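MccB protein (Escherichia coli, PDB 3H5N) binds ATP and zinc and initiates biosynthesis of the peptide antibiotic microcin C7, as a bacterial relative of ubiquitin-activating E1 enzymes. Local coordinates at residues A[120-125]-A[205-210]; A[129-134]-A[161-166]; A[148-153]-A[192-197]; A[211-216]-A[236-241]. All coordinates share one frame; numbering follows the deposited sequence.

In the fold
Following the chain from its N terminus, strand 120-124 opens interaction 1, which closes when the loop 205-210 returns to it. Interactions 2 and 3 both lie within that span. Interaction 2 sets helix 128-140 against the loop 161-166. Interaction 3 pairs the ends of strands 144-149 and 189-194. These two cross, since 148-153 comes before 161-166 and 192-197 after it. Interaction 4 follows in series. Interactions 3 and 4 pair neighbouring strands of one mixed sheet; interaction 1 holds the loop 205-210 against a third strand of it, 120-124. Interaction 2 packs beside the sheet. ATP touches interactions 2, 3 and 4, and also Gly125 of interaction 1.

Interaction 1: A[120-125]-A[205-210]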
# COMPACT_ATOMS: atom_id res chain seq x y z
N LYS A 120 -18.05 29.45 -13.28
CA LYS A 120 -16.63 29.74 -13.22
C LYS A 120 -16.30 29.93 -11.75
O LYS A 120 -16.96 30.72 -11.08
CB LYS A 120 -16.35 31.03 -13.99
CG LYS A 120 -14.92 31.52 -13.99
CD LYS A 120 -14.88 32.83 -14.73
CE LYS A 120 -13.51 33.14 -15.26
NZ LYS A 120 -13.59 34.18 -16.33
N VAL A 121 -15.29 29.21 -11.26
CA VAL A 121 -14.91 29.31 -9.85
C VAL A 121 -13.43 29.61 -9.70
O VAL A 121 -12.57 28.90 -10.25
CB VAL A 121 -15.28 28.05 -9.05
CG1 VAL A 121 -14.93 28.24 -7.57
CG2 VAL A 121 -16.77 27.75 -9.19
N VAL A 122 -13.15 30.69 -8.98
CA VAL A 122 -11.78 31.03 -8.62
C VAL A 122 -11.40 30.32 -7.34
O VAL A 122 -12.16 30.35 -6.35
CB VAL A 122 -11.58 32.56 -8.47
CG1 VAL A 122 -10.21 32.86 -7.85
CG2 VAL A 122 -11.72 33.26 -9.83
N ILE A 123 -10.24 29.66 -7.38
CA ILE A 123 -9.64 29.03 -6.21
C ILE A 123 -8.49 29.94 -5.78
O ILE A 123 -7.41 29.93 -6.38
CB ILE A 123 -9.14 27.58 -6.54
CG1 ILE A 123 -10.26 26.75 -7.22
CG2 ILE A 123 -8.59 26.87 -5.31
CD1 ILE A 123 -11.49 26.44 -6.34
N LEU A 124 -8.75 30.77 -4.76
CA LEU A 124 -7.73 31.69 -4.25
C LEU A 124 -7.00 31.04 -3.08
O LEU A 124 -7.48 31.08 -1.94
CB LEU A 124 -8.36 33.03 -3.84
CG LEU A 124 -7.42 34.18 -3.48
CD1 LEU A 124 -6.42 34.46 -4.62
CD2 LEU A 124 -8.24 35.39 -3.16
N GLY A 125 -5.86 30.44 -3.37
CA GLY A 125 -5.16 29.59 -2.40
C GLY A 125 -5.24 28.14 -2.83
O GLY A 125 -6.33 27.57 -2.91
N LYS A 205 -6.47 41.93 -9.89
CA LYS A 205 -5.95 40.95 -10.86
C LYS A 205 -6.63 39.59 -10.75
O LYS A 205 -6.29 38.67 -11.49
CB LYS A 205 -4.44 40.75 -10.71
CG LYS A 205 -3.60 42.00 -10.53
CD LYS A 205 -2.12 41.63 -10.59
CE LYS A 205 -1.31 42.36 -9.53
NZ LYS A 205 -0.86 43.70 -9.98
N VAL A 206 -7.55 39.46 -9.81
CA VAL A 206 -8.32 38.23 -9.67
C VAL A 206 -9.62 38.34 -10.48
O VAL A 206 -10.42 39.25 -10.24
CB VAL A 206 -8.61 37.90 -8.18
CG1 VAL A 206 -9.30 36.55 -8.04
CG2 VAL A 206 -7.33 37.93 -7.35
N PRO A 207 -9.83 37.42 -11.44
CA PRO A 207 -10.97 37.48 -12.35
C PRO A 207 -12.32 37.49 -11.65
O PRO A 207 -12.46 36.97 -10.54
CB PRO A 207 -10.85 36.20 -13.19
CG PRO A 207 -9.45 35.76 -13.03
CD PRO A 207 -8.98 36.24 -11.69
N GLU A 208 -13.31 38.09 -12.31
CA GLU A 208 -14.72 37.92 -11.95
C GLU A 208 -15.07 36.45 -12.09
O GLU A 208 -14.56 35.77 -13.00
CB GLU A 208 -15.60 38.76 -12.89
CG GLU A 208 -17.04 38.93 -12.44
CD GLU A 208 -17.88 39.83 -13.37
OE1 GLU A 208 -17.47 40.99 -13.64
OE2 GLU A 208 -18.95 39.35 -13.82
N ALA A 209 -15.92 35.95 -11.20
CA ALA A 209 -16.36 34.56 -11.28
C ALA A 209 -17.67 34.40 -10.56
O ALA A 209 -18.13 35.32 -9.89
CB ALA A 209 -15.29 33.62 -10.69
N ASP A 210 -18.27 33.22 -10.68
CA ASP A 210 -19.51 32.93 -9.97
C ASP A 210 -19.31 33.05 -8.47
O ASP A 210 -20.17 33.56 -7.77
CB ASP A 210 -20.05 31.55 -10.34
CG ASP A 210 -20.73 31.56 -11.69
OD1 ASP A 210 -21.97 31.60 -11.74
OD2 ASP A 210 -20.02 31.56 -12.70
O HOH W 1 -14.50 36.53 -15.61
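Lys120 and Asp210 are joined by two hydrogen bonds. The backbone N of Lys120 donates to OD2 of Asp210 at 2.9 Å. It meets that oxygen from above the carboxylate plane, 44° out of it. In return, Asp210 N donates to Lys120 O, also at 2.9 Å. The side chain of Asp210 turns back beside its own backbone N (chi1 -77°), which brings OD2 to the start of the strand. The Lys120 side chain runs the other way. Its CG lies opposite the backbone N (chi1 178°) and the chain stays extended to NZ. It thus passes alongside the loop, with CG 3.9 Å from Ala209 CB and CD 3.4 Å from Glu208 O. A water bridges Lys120 NZ and Glu208 O, accepting from the first and donating to the second.

Val122 carries the apolar part. Its two methyls divide the loop between them. CG2 meets Ala209 CB at 3.7 Å, and CG1 meets Val206 CG1 at 3.8 Å. The two valines meet at a slant through these CG1 methyls.

Strand 120-124 is the middle parallel strand of a Rossmann-type sheet, between strands 144-149 and 211-214, and leads into the glycine-rich turn at Gly125, which touches ATP. The loop leads straight into strand 211-214. Val122 also touches Ile148 and Trp212. Val121 points away from the loop and packs on Leu137 of helix 128-140.

Interaction 2: A[129-134]-A[161-166]. With ATP (adenosine-5'-triphosphate), chain G.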
# COMPACT_ATOMS: atom_id res chain seq x y z
N ILE A 129 -6.70 23.27 1.53
CA ILE A 129 -8.12 23.50 1.28
C ILE A 129 -8.38 23.55 -0.22
O ILE A 129 -9.28 22.87 -0.73
CB ILE A 129 -8.66 24.80 1.97
CG1 ILE A 129 -8.43 24.77 3.49
CG2 ILE A 129 -10.14 25.06 1.62
CD1 ILE A 129 -9.38 23.86 4.24
N GLY A 130 -7.55 24.32 -0.94
CA GLY A 130 -7.70 24.47 -2.38
C GLY A 130 -7.53 23.18 -3.16
O GLY A 130 -8.22 22.97 -4.16
N ASN A 131 -6.62 22.32 -2.73
CA ASN A 131 -6.45 20.99 -3.30
C ASN A 131 -7.79 20.24 -3.25
O ASN A 131 -8.32 19.81 -4.28
CB ASN A 131 -5.41 20.18 -2.50
CG ASN A 131 -4.03 20.15 -3.16
OD1 ASN A 131 -3.61 19.12 -3.68
ND2 ASN A 131 -3.30 21.26 -3.10
N HIS A 132 -8.35 20.13 -2.04
CA HIS A 132 -9.56 19.33 -1.81
C HIS A 132 -10.82 19.92 -2.40
O HIS A 132 -11.64 19.17 -2.92
CB HIS A 132 -9.76 19.06 -0.32
CG HIS A 132 -9.02 17.86 0.17
ND1 HIS A 132 -9.56 16.59 0.14
CD2 HIS A 132 -7.78 17.74 0.69
CE1 HIS A 132 -8.68 15.74 0.62
NE2 HIS A 132 -7.59 16.40 0.95
N VAL A 133 -10.99 21.25 -2.34
CA VAL A 133 -12.16 21.91 -2.94
C VAL A 133 -12.10 21.77 -4.46
O VAL A 133 -13.09 21.39 -5.10
CB VAL A 133 -12.27 23.41 -2.51
CG1 VAL A 133 -13.37 24.11 -3.28
CG2 VAL A 133 -12.52 23.54 -1.02
N SER A 134 -10.92 22.03 -5.02
CA SER A 134 -10.79 22.04 -6.48
C SER A 134 -11.09 20.68 -7.11
O SER A 134 -11.71 20.62 -8.17
CB SER A 134 -9.43 22.59 -6.90
OG SER A 134 -8.40 21.64 -6.67
N GLN A 161 -2.21 17.82 1.05
CA GLN A 161 -2.36 18.33 -0.30
C GLN A 161 -2.43 17.18 -1.28
O GLN A 161 -1.44 16.76 -1.88
CB GLN A 161 -1.32 19.43 -0.58
CG GLN A 161 -1.62 20.63 0.34
CD GLN A 161 -0.57 21.72 0.40
OE1 GLN A 161 -0.14 22.25 -0.63
NE2 GLN A 161 -0.19 22.10 1.61
N VAL A 162 -3.65 16.68 -1.39
CA VAL A 162 -3.96 15.35 -1.93
C VAL A 162 -3.62 15.15 -3.41
O VAL A 162 -3.43 14.01 -3.86
CB VAL A 162 -5.47 14.99 -1.66
CG1 VAL A 162 -6.42 15.82 -2.54
CG2 VAL A 162 -5.74 13.48 -1.80
N LEU A 163 -3.58 16.24 -4.18
CA LEU A 163 -3.24 16.15 -5.61
C LEU A 163 -1.75 16.05 -5.87
O LEU A 163 -1.34 15.71 -6.98
CB LEU A 163 -3.82 17.33 -6.39
CG LEU A 163 -5.35 17.40 -6.34
CD1 LEU A 163 -5.80 18.58 -7.17
CD2 LEU A 163 -5.96 16.09 -6.81
N PHE A 164 -0.95 16.34 -4.85
CA PHE A 164 0.51 16.41 -5.00
C PHE A 164 1.25 15.14 -4.59
O PHE A 164 0.84 14.44 -3.67
CB PHE A 164 1.08 17.56 -4.17
CG PHE A 164 0.52 18.90 -4.53
CD1 PHE A 164 0.01 19.17 -5.79
CD2 PHE A 164 0.54 19.93 -3.58
CE1 PHE A 164 -0.49 20.43 -6.11
CE2 PHE A 164 0.07 21.19 -3.88
CZ PHE A 164 -0.45 21.45 -5.14
N SER A 165 2.35 14.87 -5.29
CA SER A 165 3.20 13.72 -5.03
C SER A 165 4.65 14.12 -4.77
O SER A 165 5.04 15.28 -4.99
CB SER A 165 3.14 12.75 -6.21
OG SER A 165 1.91 12.06 -6.19
N GLU A 166 5.45 13.18 -4.27
CA GLU A 166 6.87 13.43 -4.02
C GLU A 166 7.56 14.02 -5.26
O GLU A 166 8.24 15.03 -5.15
CB GLU A 166 7.56 12.16 -3.54
CG GLU A 166 7.16 11.77 -2.14
CD GLU A 166 7.67 10.41 -1.74
OE1 GLU A 166 8.21 9.69 -2.61
OE2 GLU A 166 7.52 10.05 -0.54
PG ATP G . 1.78 24.76 5.23
O1G ATP G . 3.21 24.54 4.78
O2G ATP G . 1.25 23.67 6.13
O3G ATP G . 1.45 26.14 5.73
PB ATP G . 1.01 25.57 2.63
O1B ATP G . 1.70 24.89 1.48
O2B ATP G . 1.47 26.95 3.06
O3B ATP G . 0.94 24.55 3.87
PA ATP G . -1.74 26.11 3.15
O1A ATP G . -2.43 24.80 3.50
O2A ATP G . -1.31 27.07 4.23
O3A ATP G . -0.52 25.70 2.18
O5' ATP G . -2.68 26.92 2.12
C5' ATP G . -2.50 28.31 1.85
C4' ATP G . -2.15 28.46 0.39
O4' ATP G . -2.54 29.76 -0.04
C3' ATP G . -0.66 28.30 0.10
O3' ATP G . -0.49 27.51 -1.10
C2' ATP G . -0.16 29.72 -0.12
O2' ATP G . 0.89 29.81 -1.09
C1' ATP G . -1.41 30.44 -0.61
N9 ATP G . -1.43 31.85 -0.17
C8 ATP G . -1.34 32.30 1.10
N7 ATP G . -1.42 33.65 1.12
C5 ATP G . -1.56 34.07 -0.15
C6 ATP G . -1.69 35.37 -0.83
N6 ATP G . -1.68 36.51 -0.11
N1 ATP G . -1.82 35.38 -2.18
C2 ATP G . -1.83 34.24 -2.91
N3 ATP G . -1.71 33.02 -2.36
C4 ATP G . -1.57 32.88 -1.01
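Asn131 OD1 accepts a hydrogen bond from the backbone N of Leu163 at 2.9 Å. The donor lies in the plane of the Asn131 carbonyl, and the N-H...O angle is 153°. The same amide stands upright over one face of the Phe164 ring. The amide and ring planes are perpendicular. OD1 sits 4.0 Å above the ring plane, over its centre, and ND2 comes 3.5 Å from CE2 of Phe164. ND2 also donates to the backbone O of Gly127, one turn earlier, just before the helix. Bonds at both ends of the amide hold its rotation.

Beside it, Val162 covers one face of the His132 ring. Its CG1 makes a CH-pi contact 3.9 Å from the ring centroid. The Val162 methyl CG1 stands between the backbone N and carbonyl carbon (chi1 72°), which aims it at the imidazole.

A type I turn from Gln161 to Phe164, closed by Phe164 N to Gln161 O, presents these residues to the helix. At its start, Gln161 reaches toward the nucleotide. NE2 makes a weak hydrogen bond of 3.4 Å to O1B of ATP.

Helix 128-140 follows the glycine-rich turn after strand 120-124, a Rossmann-type arrangement. Helix 173-184 packs on Asn131 and Phe164 through Ile177. Helix 295-314 touches His132. Val162 O accepts from Arg184 of the second subunit, placing the loop at the subunit interface.

Interaction 3: A[148-153]-A[192-197]; sequences IDNDQI and EIALNI. With ATP (adenosine-5'-triphosphate), chain G.
Asp149 and Ile197, one from each segment, hold opposite ends of the ATP nucleoside. The Asp149 carboxylate takes both ribose hydroxyls. O2' of ATP donates to Asp149 OD1 and O3' of ATP donates to Asp149 OD2, each at 2.7 Å. At the adenine, Ile197 N donates to N1 of ATP at 2.9 Å in an almost straight bond (177°). N6 of ATP returns a bond to Ile197 O.

The carboxylate is held from behind. OD1 also accepts from Asp151 N at 2.9 Å, on its anti side, forming an Asx turn. Cys126 N donates to OD2.

Between the strands the backbone bonds are weak. Asp149 N to Ile193 O and Leu195 N to Asp149 O are both 3.4 Å.

Apolar side chains pack beside these bonds. Ile148 and Ile193 run side by side on one face, with CG1 of Ile148 3.7 Å from CB of Ile193. The other branch of Ile148, CG2, lies opposite its own backbone N and meets CD2 of Leu195. Farther along, Asn150 OD1 rests 3.4 Å from Ala194 CB.

Strands 144-149 and 189-194 belong to a beta-alpha-beta unit through helix 173-184. An acidic residue at the end of the second strand gripping the ribose is characteristic of Rossmann-type nucleotide sites, and here it anchors ATP.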
# COMPACT_ATOMS: atom_id res chain seq x y z
N ILE A 148 -5.30 30.19 -8.35
CA ILE A 148 -4.41 31.30 -8.00
C ILE A 148 -3.54 30.97 -6.79
O ILE A 148 -4.03 30.68 -5.70
CB ILE A 148 -5.18 32.63 -7.83
CG1 ILE A 148 -5.90 32.98 -9.14
CG2 ILE A 148 -4.23 33.77 -7.45
CD1 ILE A 148 -7.08 33.93 -8.98
N ASP A 149 -2.23 31.03 -7.01
CA ASP A 149 -1.22 30.84 -5.98
C ASP A 149 0.10 31.28 -6.61
O ASP A 149 0.19 31.41 -7.84
CB ASP A 149 -1.14 29.36 -5.57
CG ASP A 149 -0.71 29.17 -4.13
OD1 ASP A 149 0.44 29.52 -3.77
OD2 ASP A 149 -1.52 28.68 -3.32
N ASN A 150 1.12 31.51 -5.78
CA ASN A 150 2.46 31.78 -6.29
C ASN A 150 3.52 30.90 -5.61
O ASN A 150 4.73 31.14 -5.77
CB ASN A 150 2.80 33.27 -6.15
CG ASN A 150 3.68 33.80 -7.30
OD1 ASN A 150 3.61 33.33 -8.43
ND2 ASN A 150 4.51 34.79 -6.99
N ASP A 151 3.10 29.89 -4.86
CA ASP A 151 4.07 29.04 -4.16
C ASP A 151 4.40 27.76 -4.93
O ASP A 151 3.66 27.34 -5.81
CB ASP A 151 3.61 28.72 -2.72
N GLN A 152 5.54 27.18 -4.58
CA GLN A 152 5.96 25.91 -5.14
C GLN A 152 5.71 24.82 -4.11
O GLN A 152 5.58 25.10 -2.90
CB GLN A 152 7.43 25.98 -5.55
CG GLN A 152 7.67 26.83 -6.80
CD GLN A 152 7.39 28.33 -6.60
OE1 GLN A 152 7.88 28.94 -5.65
NE2 GLN A 152 6.62 28.92 -7.52
N ILE A 153 5.63 23.58 -4.59
CA ILE A 153 5.32 22.42 -3.76
C ILE A 153 6.56 22.03 -2.95
O ILE A 153 7.66 21.94 -3.50
CB ILE A 153 4.82 21.22 -4.61
CG1 ILE A 153 3.56 21.62 -5.37
CG2 ILE A 153 4.57 19.99 -3.73
CD1 ILE A 153 3.23 20.72 -6.51
N GLU A 192 -4.66 28.98 -14.69
CA GLU A 192 -3.81 29.36 -13.56
C GLU A 192 -3.45 30.83 -13.66
O GLU A 192 -3.27 31.38 -14.75
CB GLU A 192 -2.48 28.60 -13.53
CG GLU A 192 -2.46 27.19 -14.06
CD GLU A 192 -1.04 26.67 -14.22
OE1 GLU A 192 -0.21 26.94 -13.32
OE2 GLU A 192 -0.75 26.00 -15.23
N ILE A 193 -3.28 31.45 -12.49
CA ILE A 193 -2.71 32.78 -12.40
C ILE A 193 -1.66 32.75 -11.30
O ILE A 193 -1.96 32.42 -10.14
CB ILE A 193 -3.77 33.84 -12.10
CG1 ILE A 193 -4.82 33.88 -13.23
CG2 ILE A 193 -3.13 35.22 -11.89
CD1 ILE A 193 -5.96 34.84 -12.98
N ALA A 194 -0.42 33.10 -11.67
CA ALA A 194 0.67 33.23 -10.73
C ALA A 194 0.62 34.61 -10.08
O ALA A 194 1.04 35.61 -10.67
CB ALA A 194 2.02 32.98 -11.42
N LEU A 195 0.07 34.65 -8.87
CA LEU A 195 -0.18 35.89 -8.17
C LEU A 195 -0.09 35.69 -6.65
O LEU A 195 -0.68 34.76 -6.10
CB LEU A 195 -1.55 36.45 -8.58
CG LEU A 195 -2.26 37.54 -7.76
CD1 LEU A 195 -1.66 38.93 -7.97
CD2 LEU A 195 -3.72 37.53 -8.10
N ASN A 196 0.68 36.54 -6.00
CA ASN A 196 0.67 36.62 -4.55
C ASN A 196 0.00 37.94 -4.19
O ASN A 196 0.36 38.99 -4.72
CB ASN A 196 2.09 36.57 -3.98
CG ASN A 196 2.24 35.52 -2.87
OD1 ASN A 196 1.44 35.44 -1.94
ND2 ASN A 196 3.27 34.68 -3.00
N ILE A 197 -1.00 37.89 -3.33
CA ILE A 197 -1.67 39.11 -2.92
C ILE A 197 -0.86 39.74 -1.80
O ILE A 197 -0.88 39.29 -0.65
CB ILE A 197 -3.14 38.88 -2.55
CG1 ILE A 197 -3.90 38.34 -3.77
CG2 ILE A 197 -3.77 40.18 -2.04
CD1 ILE A 197 -5.24 37.74 -3.46
PG ATP G . 1.78 24.76 5.23
O1G ATP G . 3.21 24.54 4.78
O2G ATP G . 1.25 23.67 6.13
O3G ATP G . 1.45 26.14 5.73
PB ATP G . 1.01 25.57 2.63
O1B ATP G . 1.70 24.89 1.48
O2B ATP G . 1.47 26.95 3.06
O3B ATP G . 0.94 24.55 3.87
PA ATP G . -1.74 26.11 3.15
O1A ATP G . -2.43 24.80 3.50
O2A ATP G . -1.31 27.07 4.23
O3A ATP G . -0.52 25.70 2.18
O5' ATP G . -2.68 26.92 2.12
C5' ATP G . -2.50 28.31 1.85
C4' ATP G . -2.15 28.46 0.39
O4' ATP G . -2.54 29.76 -0.04
C3' ATP G . -0.66 28.30 0.10
O3' ATP G . -0.49 27.51 -1.10
C2' ATP G . -0.16 29.72 -0.12
O2' ATP G . 0.89 29.81 -1.09
C1' ATP G . -1.41 30.44 -0.61
N9 ATP G . -1.43 31.85 -0.17
C8 ATP G . -1.34 32.30 1.10
N7 ATP G . -1.42 33.65 1.12
C5 ATP G . -1.56 34.07 -0.15
C6 ATP G . -1.69 35.37 -0.83
N6 ATP G . -1.68 36.51 -0.11
N1 ATP G . -1.82 35.38 -2.18
C2 ATP G . -1.83 34.24 -2.91
N3 ATP G . -1.71 33.02 -2.36
C4 ATP G . -1.57 32.88 -1.01

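Interaction 4: A[211-216]-A[236-241]. With ATP (adenosine-5'-triphosphate), chain G.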
# COMPACT_ATOMS: atom_id res chain seq x y z
N ILE A 211 -18.15 32.58 -8.00
CA ILE A 211 -17.77 32.65 -6.59
C ILE A 211 -16.25 32.51 -6.50
O ILE A 211 -15.63 31.87 -7.35
CB ILE A 211 -18.50 31.54 -5.76
CG1 ILE A 211 -18.38 31.78 -4.24
CG2 ILE A 211 -18.00 30.17 -6.15
CD1 ILE A 211 -19.25 30.86 -3.41
N TRP A 212 -15.64 33.12 -5.47
CA TRP A 212 -14.25 32.86 -5.12
C TRP A 212 -14.24 31.98 -3.90
O TRP A 212 -14.95 32.25 -2.91
CB TRP A 212 -13.52 34.13 -4.71
CG TRP A 212 -13.30 35.18 -5.76
CD1 TRP A 212 -13.72 35.19 -7.07
CD2 TRP A 212 -12.59 36.40 -5.56
NE1 TRP A 212 -13.31 36.35 -7.69
CE2 TRP A 212 -12.62 37.11 -6.79
CE3 TRP A 212 -11.94 36.97 -4.46
CZ2 TRP A 212 -12.01 38.36 -6.94
CZ3 TRP A 212 -11.32 38.21 -4.62
CH2 TRP A 212 -11.37 38.88 -5.86
N VAL A 213 -13.42 30.95 -3.96
CA VAL A 213 -13.11 30.12 -2.81
C VAL A 213 -11.81 30.60 -2.18
O VAL A 213 -10.73 30.46 -2.76
CB VAL A 213 -13.00 28.61 -3.20
CG1 VAL A 213 -12.52 27.79 -2.01
CG2 VAL A 213 -14.33 28.07 -3.70
N VAL A 214 -11.89 31.13 -0.97
CA VAL A 214 -10.75 31.83 -0.39
C VAL A 214 -10.19 31.07 0.80
O VAL A 214 -10.84 30.93 1.83
CB VAL A 214 -11.14 33.27 0.06
CG1 VAL A 214 -9.96 33.98 0.70
CG2 VAL A 214 -11.72 34.08 -1.11
N SER A 215 -8.97 30.58 0.65
CA SER A 215 -8.33 29.86 1.74
C SER A 215 -6.91 30.36 1.94
O SER A 215 -6.25 29.94 2.88
CB SER A 215 -8.36 28.34 1.50
OG SER A 215 -7.73 28.01 0.27
N ALA A 216 -6.44 31.24 1.05
CA ALA A 216 -5.20 31.99 1.29
C ALA A 216 -5.33 32.77 2.60
O ALA A 216 -6.40 33.33 2.91
CB ALA A 216 -4.91 32.94 0.12
N PRO A 236 -19.40 37.38 -5.03
CA PRO A 236 -19.56 36.32 -4.03
C PRO A 236 -18.28 35.54 -3.75
O PRO A 236 -17.51 35.23 -4.67
CB PRO A 236 -20.61 35.39 -4.66
CG PRO A 236 -21.31 36.24 -5.63
CD PRO A 236 -20.27 37.14 -6.19
N TYR A 237 -18.07 35.25 -2.47
CA TYR A 237 -16.89 34.52 -2.03
C TYR A 237 -17.25 33.66 -0.83
O TYR A 237 -18.13 34.01 -0.03
CB TYR A 237 -15.74 35.49 -1.68
CG TYR A 237 -15.85 36.21 -0.34
CD1 TYR A 237 -15.42 35.59 0.84
CD2 TYR A 237 -16.37 37.50 -0.26
CE1 TYR A 237 -15.54 36.25 2.08
CE2 TYR A 237 -16.46 38.16 0.96
CZ TYR A 237 -16.06 37.52 2.12
OH TYR A 237 -16.17 38.18 3.32
N ILE A 238 -16.58 32.53 -0.72
CA ILE A 238 -16.71 31.71 0.49
C ILE A 238 -15.33 31.55 1.10
O ILE A 238 -14.35 31.36 0.39
CB ILE A 238 -17.41 30.33 0.23
CG1 ILE A 238 -17.65 29.58 1.56
CG2 ILE A 238 -16.61 29.45 -0.76
CD1 ILE A 238 -18.57 28.36 1.41
N ASN A 239 -15.25 31.67 2.43
CA ASN A 239 -14.00 31.45 3.14
C ASN A 239 -14.01 30.05 3.79
O ASN A 239 -15.07 29.56 4.19
CB ASN A 239 -13.79 32.59 4.15
CG ASN A 239 -12.41 32.61 4.79
OD1 ASN A 239 -12.30 32.90 5.98
ND2 ASN A 239 -11.36 32.33 4.02
N ALA A 240 -12.85 29.40 3.86
CA ALA A 240 -12.73 28.12 4.52
C ALA A 240 -11.30 27.90 4.97
O ALA A 240 -10.35 28.45 4.39
CB ALA A 240 -13.18 26.99 3.62
N GLY A 241 -11.15 27.09 6.01
CA GLY A 241 -9.87 26.91 6.65
C GLY A 241 -10.06 26.21 7.97
O GLY A 241 -10.88 25.29 8.11
PG ATP G . 1.78 24.76 5.23
O1G ATP G . 3.21 24.54 4.78
O2G ATP G . 1.25 23.67 6.13
O3G ATP G . 1.45 26.14 5.73
PB ATP G . 1.01 25.57 2.63
O1B ATP G . 1.70 24.89 1.48
O2B ATP G . 1.47 26.95 3.06
O3B ATP G . 0.94 24.55 3.87
PA ATP G . -1.74 26.11 3.15
O1A ATP G . -2.43 24.80 3.50
O2A ATP G . -1.31 27.07 4.23
O3A ATP G . -0.52 25.70 2.18
O5' ATP G . -2.68 26.92 2.12
C5' ATP G . -2.50 28.31 1.85
C4' ATP G . -2.15 28.46 0.39
O4' ATP G . -2.54 29.76 -0.04
C3' ATP G . -0.66 28.30 0.10
O3' ATP G . -0.49 27.51 -1.10
C2' ATP G . -0.16 29.72 -0.12
O2' ATP G . 0.89 29.81 -1.09
C1' ATP G . -1.41 30.44 -0.61
N9 ATP G . -1.43 31.85 -0.17
C8 ATP G . -1.34 32.30 1.10
N7 ATP G . -1.42 33.65 1.12
C5 ATP G . -1.56 34.07 -0.15
C6 ATP G . -1.69 35.37 -0.83
N6 ATP G . -1.68 36.51 -0.11
N1 ATP G . -1.82 35.38 -2.18
C2 ATP G . -1.83 34.24 -2.91
N3 ATP G . -1.71 33.02 -2.36
C4 ATP G . -1.57 32.88 -1.01
O HOH W 2 -8.19 29.80 5.28
O HOH W 3 -8.30 32.48 4.91
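Val213 and Ile238 lie side by side and point the same way on one face of the sheet, with their CG2 methyls 4.0 Å apart. Ile211 meets the same isoleucine at a slant. Its CG1 lies opposite the backbone N (chi1 -167°), and the extended chain carries CD1 to 4.0 Å from CG2 of Ile238.

Trp212 and Tyr237 start together on the other face, CB to CB at 4.0 Å. Their rings then lead away from the opposing segments. Trp212 NE1 donates to Pro207 O, and Tyr237 OH is hydrogen-bonded to OD1 of Asn227.

Asn239 turns back on Val214. Its CG is opposite the backbone N (chi1 -170°), and ND2 donates to Val214 O at 2.7 Å from above the carbonyl plane. Ala240 N reaches the same oxygen at 3.2 Å from the opposite face of that plane. Val214 O therefore has two donors. ND2 also donates to a water bound by Ala216 O. A second water links Ser215 O to Ala240 O.

The two strands are parallel and joined by backbone bonds: Trp212 N to Pro236 O, Ile238 N to Trp212 O (2.7 Å) and Val214 N to Ile238 O.

Strand 211-214 lies between strands 120-124 and 237-243. Helix 222-232, the crossover of this beta-alpha-beta unit, covers the Trp212 and Tyr237 face. Helix 295-314 covers the Val213 and Ile238 face. Just past the strand, Ala216 CB touches the adenine of ATP.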